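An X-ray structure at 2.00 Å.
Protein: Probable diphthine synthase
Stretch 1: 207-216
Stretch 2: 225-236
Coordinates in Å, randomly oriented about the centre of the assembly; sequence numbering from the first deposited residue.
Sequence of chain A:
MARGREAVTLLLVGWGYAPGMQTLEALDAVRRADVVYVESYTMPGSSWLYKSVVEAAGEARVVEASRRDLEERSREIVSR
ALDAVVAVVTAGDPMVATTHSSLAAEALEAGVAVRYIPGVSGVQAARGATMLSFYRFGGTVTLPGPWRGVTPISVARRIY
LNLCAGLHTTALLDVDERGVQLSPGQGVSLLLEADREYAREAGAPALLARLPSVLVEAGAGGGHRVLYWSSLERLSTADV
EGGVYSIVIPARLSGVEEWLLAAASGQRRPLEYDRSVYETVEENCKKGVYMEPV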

# COMPACT_ATOMS: atom_id res chain seq x y z
N LEU A 207 -18.54 14.10 -0.94
CA LEU A 207 -18.98 13.01 -1.82
C LEU A 207 -18.39 11.63 -1.65
O LEU A 207 -18.97 10.66 -2.13
CB LEU A 207 -18.80 13.44 -3.28
CG LEU A 207 -19.54 14.72 -3.68
CD1 LEU A 207 -19.01 15.22 -4.99
CD2 LEU A 207 -21.04 14.44 -3.74
N LEU A 208 -17.24 11.52 -1.00
CA LEU A 208 -16.61 10.21 -0.85
C LEU A 208 -17.45 9.09 -0.22
O LEU A 208 -17.38 7.93 -0.66
CB LEU A 208 -15.27 10.36 -0.10
CG LEU A 208 -14.28 11.37 -0.72
CD1 LEU A 208 -12.92 11.30 0.03
CD2 LEU A 208 -14.03 11.05 -2.20
N ALA A 209 -18.27 9.42 0.78
CA ALA A 209 -19.09 8.41 1.46
C ALA A 209 -20.00 7.69 0.48
O ALA A 209 -20.30 6.50 0.64
CB ALA A 209 -19.91 9.08 2.56
N ARG A 210 -20.43 8.41 -0.54
CA ARG A 210 -21.33 7.89 -1.57
C ARG A 210 -20.68 7.05 -2.68
O ARG A 210 -21.38 6.48 -3.53
CB ARG A 210 -22.09 9.04 -2.20
CG ARG A 210 -23.14 9.68 -1.29
CD ARG A 210 -24.25 10.24 -2.17
NE ARG A 210 -23.93 11.56 -2.68
CZ ARG A 210 -24.40 12.07 -3.81
NH1 ARG A 210 -25.21 11.39 -4.60
NH2 ARG A 210 -24.08 13.31 -4.12
N LEU A 211 -19.36 6.99 -2.71
CA LEU A 211 -18.68 6.20 -3.73
C LEU A 211 -18.56 4.73 -3.35
O LEU A 211 -18.37 4.41 -2.19
CB LEU A 211 -17.25 6.71 -3.92
CG LEU A 211 -17.09 8.11 -4.47
CD1 LEU A 211 -15.62 8.54 -4.35
CD2 LEU A 211 -17.56 8.10 -5.93
N PRO A 212 -18.67 3.83 -4.34
CA PRO A 212 -18.55 2.39 -4.09
C PRO A 212 -17.04 2.18 -3.89
O PRO A 212 -16.23 3.08 -4.16
CB PRO A 212 -19.04 1.76 -5.40
CG PRO A 212 -18.58 2.75 -6.43
CD PRO A 212 -18.96 4.09 -5.77
N SER A 213 -16.67 1.01 -3.40
CA SER A 213 -15.26 0.73 -3.17
C SER A 213 -15.07 -0.76 -3.09
O SER A 213 -16.04 -1.51 -2.94
CB SER A 213 -14.77 1.41 -1.88
OG SER A 213 -15.43 0.87 -0.74
N VAL A 214 -13.82 -1.20 -3.22
CA VAL A 214 -13.52 -2.62 -3.18
C VAL A 214 -12.52 -2.81 -2.05
O VAL A 214 -11.55 -2.07 -1.93
CB VAL A 214 -12.91 -3.10 -4.52
CG1 VAL A 214 -12.95 -4.62 -4.62
CG2 VAL A 214 -13.66 -2.47 -5.70
N LEU A 215 -12.78 -3.80 -1.20
CA LEU A 215 -11.92 -4.12 -0.07
C LEU A 215 -11.21 -5.41 -0.50
O LEU A 215 -11.86 -6.40 -0.81
CB LEU A 215 -12.77 -4.36 1.19
CG LEU A 215 -11.96 -4.68 2.46
CD1 LEU A 215 -11.22 -3.43 2.93
CD2 LEU A 215 -12.90 -5.16 3.56
N VAL A 216 -9.88 -5.39 -0.53
CA VAL A 216 -9.14 -6.56 -1.00
C VAL A 216 -8.03 -7.03 -0.06
O VAL A 216 -7.36 -6.23 0.58
CB VAL A 216 -8.46 -6.28 -2.37
CG1 VAL A 216 -7.99 -7.61 -3.02
CG2 VAL A 216 -9.42 -5.55 -3.29
N ARG A 225 -9.07 -12.29 -1.56
CA ARG A 225 -10.46 -12.04 -1.21
C ARG A 225 -10.79 -10.64 -1.75
O ARG A 225 -10.08 -9.68 -1.46
CB ARG A 225 -10.65 -12.09 0.30
CG ARG A 225 -10.47 -13.50 0.88
CD ARG A 225 -10.64 -13.50 2.40
NE ARG A 225 -11.83 -12.75 2.79
CZ ARG A 225 -11.85 -11.88 3.80
NH1 ARG A 225 -10.75 -11.66 4.51
NH2 ARG A 225 -12.98 -11.25 4.11
N VAL A 226 -11.84 -10.54 -2.55
CA VAL A 226 -12.25 -9.26 -3.14
C VAL A 226 -13.72 -9.03 -2.79
O VAL A 226 -14.60 -9.75 -3.25
CB VAL A 226 -12.07 -9.29 -4.66
CG1 VAL A 226 -12.65 -8.01 -5.31
CG2 VAL A 226 -10.60 -9.47 -5.00
N LEU A 227 -13.96 -8.01 -1.97
CA LEU A 227 -15.30 -7.68 -1.51
C LEU A 227 -15.78 -6.32 -2.00
O LEU A 227 -15.16 -5.28 -1.74
CB LEU A 227 -15.33 -7.68 0.02
CG LEU A 227 -14.99 -8.98 0.77
CD1 LEU A 227 -15.71 -10.15 0.10
CD2 LEU A 227 -13.49 -9.21 0.79
N TYR A 228 -16.90 -6.34 -2.71
CA TYR A 228 -17.47 -5.12 -3.24
C TYR A 228 -18.33 -4.45 -2.17
O TYR A 228 -19.17 -5.10 -1.54
CB TYR A 228 -18.34 -5.43 -4.45
CG TYR A 228 -19.00 -4.21 -5.03
CD1 TYR A 228 -18.30 -3.36 -5.87
CD2 TYR A 228 -20.33 -3.90 -4.74
CE1 TYR A 228 -18.90 -2.23 -6.42
CE2 TYR A 228 -20.95 -2.76 -5.28
CZ TYR A 228 -20.22 -1.94 -6.13
OH TYR A 228 -20.80 -0.83 -6.71
N TRP A 229 -18.10 -3.16 -1.96
CA TRP A 229 -18.88 -2.38 -1.00
C TRP A 229 -19.61 -1.28 -1.77
O TRP A 229 -18.98 -0.38 -2.35
CB TRP A 229 -17.98 -1.79 0.09
CG TRP A 229 -17.56 -2.84 1.07
CD1 TRP A 229 -16.53 -3.74 0.93
CD2 TRP A 229 -18.25 -3.22 2.27
NE1 TRP A 229 -16.54 -4.65 1.96
CE2 TRP A 229 -17.58 -4.35 2.80
CE3 TRP A 229 -19.36 -2.71 2.95
CZ2 TRP A 229 -18.00 -4.98 3.98
CZ3 TRP A 229 -19.77 -3.34 4.13
CH2 TRP A 229 -19.09 -4.47 4.63
N SER A 230 -20.94 -1.35 -1.78
CA SER A 230 -21.77 -0.40 -2.52
C SER A 230 -21.49 1.06 -2.21
O SER A 230 -21.75 1.92 -3.04
CB SER A 230 -23.27 -0.73 -2.33
OG SER A 230 -23.67 -0.57 -0.98
N SER A 231 -20.95 1.36 -1.02
CA SER A 231 -20.62 2.74 -0.65
C SER A 231 -19.57 2.72 0.47
O SER A 231 -19.53 1.78 1.27
CB SER A 231 -21.88 3.47 -0.13
OG SER A 231 -22.25 2.99 1.15
N LEU A 232 -18.74 3.75 0.54
CA LEU A 232 -17.72 3.82 1.59
C LEU A 232 -18.44 4.08 2.91
O LEU A 232 -17.94 3.76 3.99
CB LEU A 232 -16.71 4.95 1.30
CG LEU A 232 -15.59 4.64 0.29
CD1 LEU A 232 -14.75 5.89 0.04
CD2 LEU A 232 -14.71 3.50 0.84
N GLU A 233 -19.63 4.67 2.84
CA GLU A 233 -20.43 4.94 4.03
C GLU A 233 -20.71 3.59 4.71
O GLU A 233 -20.53 3.44 5.92
CB GLU A 233 -21.75 5.61 3.62
CG GLU A 233 -22.66 6.01 4.76
CD GLU A 233 -22.02 6.99 5.70
OE1 GLU A 233 -21.78 6.61 6.87
OE2 GLU A 233 -21.75 8.14 5.28
N ARG A 234 -21.14 2.62 3.93
CA ARG A 234 -21.43 1.28 4.44
C ARG A 234 -20.19 0.63 5.05
O ARG A 234 -20.26 -0.01 6.09
CB ARG A 234 -21.97 0.38 3.33
CG ARG A 234 -23.44 0.61 2.99
CD ARG A 234 -24.00 -0.59 2.25
NE ARG A 234 -23.87 -1.81 3.04
CZ ARG A 234 -24.18 -3.03 2.60
NH1 ARG A 234 -24.63 -3.20 1.36
NH2 ARG A 234 -24.03 -4.08 3.40
N LEU A 235 -19.05 0.77 4.38
CA LEU A 235 -17.81 0.16 4.87
C LEU A 235 -17.33 0.81 6.14
O LEU A 235 -16.78 0.13 7.01
CB LEU A 235 -16.71 0.28 3.80
CG LEU A 235 -15.32 -0.29 4.11
CD1 LEU A 235 -15.43 -1.75 4.55
CD2 LEU A 235 -14.47 -0.18 2.84
N SER A 236 -17.53 2.12 6.25
CA SER A 236 -17.07 2.89 7.41
C SER A 236 -17.61 2.38 8.75
O SER A 236 -16.98 2.59 9.78
CB SER A 236 -17.45 4.36 7.26
OG SER A 236 -18.86 4.52 7.30
O HOH W 1 -22.59 4.31 -3.84

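What joins the two strands? Residues 213-216 and 225-229 run antiparallel, and two pairs of backbone bonds hold them side by side. Ser213 N donates to Trp229 O at 2.9 Å, and Trp229 N returns a bond to Ser213 O at 2.8 Å; Leu215 N to Leu227 O and Leu227 N to Leu215 O, both 2.9 Å, repeat the pattern and are nearly straight. At the pairs without such bonds the chains lie a little closer, CA to CA 4.7 Å for Val214 and Tyr228 and 4.6 Å for Val216 and Val226; there, Val214 CA lies 3.4 Å from Leu227 O, and Val216 CA 3.3 Å from Arg225 O, both CA-H...O contacts. Since all of this is main-chain work, the side chains are free to shape the two faces.

How do the side chains pack on the face of Val214, Val216, Val226 and Tyr228? Valine suits this place because its branch at CB puts a compact pair of methyls directly above the backbone. Val226 touches two other valines: its CG1 is 3.5 Å from Val214 CG1, while its CG2 is 3.8 Å from Val216 CG1. Tyr228 reaches farther, and the end of its side chain comes nearer to the first stretch than its CB direction suggests. Its OH rests 3.4 Å from Pro212 CB, so the proline ring, a short rigid bump just before the strand, meets the far end of the tyrosine. That hydroxyl is hydrogen-bonded elsewhere in the structure.

What fills the face carrying Ser213, Leu215, Leu227 and Trp229? Here the helix that begins at Leu232 adds its own side chains. Ser213 is small and leaves a hollow into which Leu232 fits, its CD2 coming within 3.2 Å of Ser213 OG; Leu235 CD2 stands 3.9 Å from the same oxygen. The price is a buried hydroxyl with no partner in the model. Beside it, Leu215 is the larger bump: its CB lies 3.8 Å from Trp229 CD1, and its CD2 reaches to 4.4 Å from Leu235 CD1. The indole thus has an aliphatic neighbour, but its NE1, also buried by the contact, finds no partner.

How is the turn into the helix fastened to the 3-10 segment and the loop after it? Leu232 points toward the first stretch, and Leu232 CD1 reaches 3.4 Å from Leu208 O, while the main chain around it is held by carbonyls. Glu233 N donates to Ala209 O at 2.9 Å, and Leu232 N makes a weak bond to Leu211 O at 2.8 Å, with an angle of only 127° at the hydrogen. Amides in the first turn of a helix lack partners within the helix and so are natural donors. Ser231 caps the same end, its OG accepting from Arg234 N at 3.0 Å. Ala209 presents just a methyl, and Glu233 OE2 lies 3.4 Å from Ala209 CB. The O of water 1 lies 2.5 Å from Arg210 O and 2.7 Å from Ser230 O, donating to both and bridging the stretches. Together the two stretches bury 812 Å², summed over both sides.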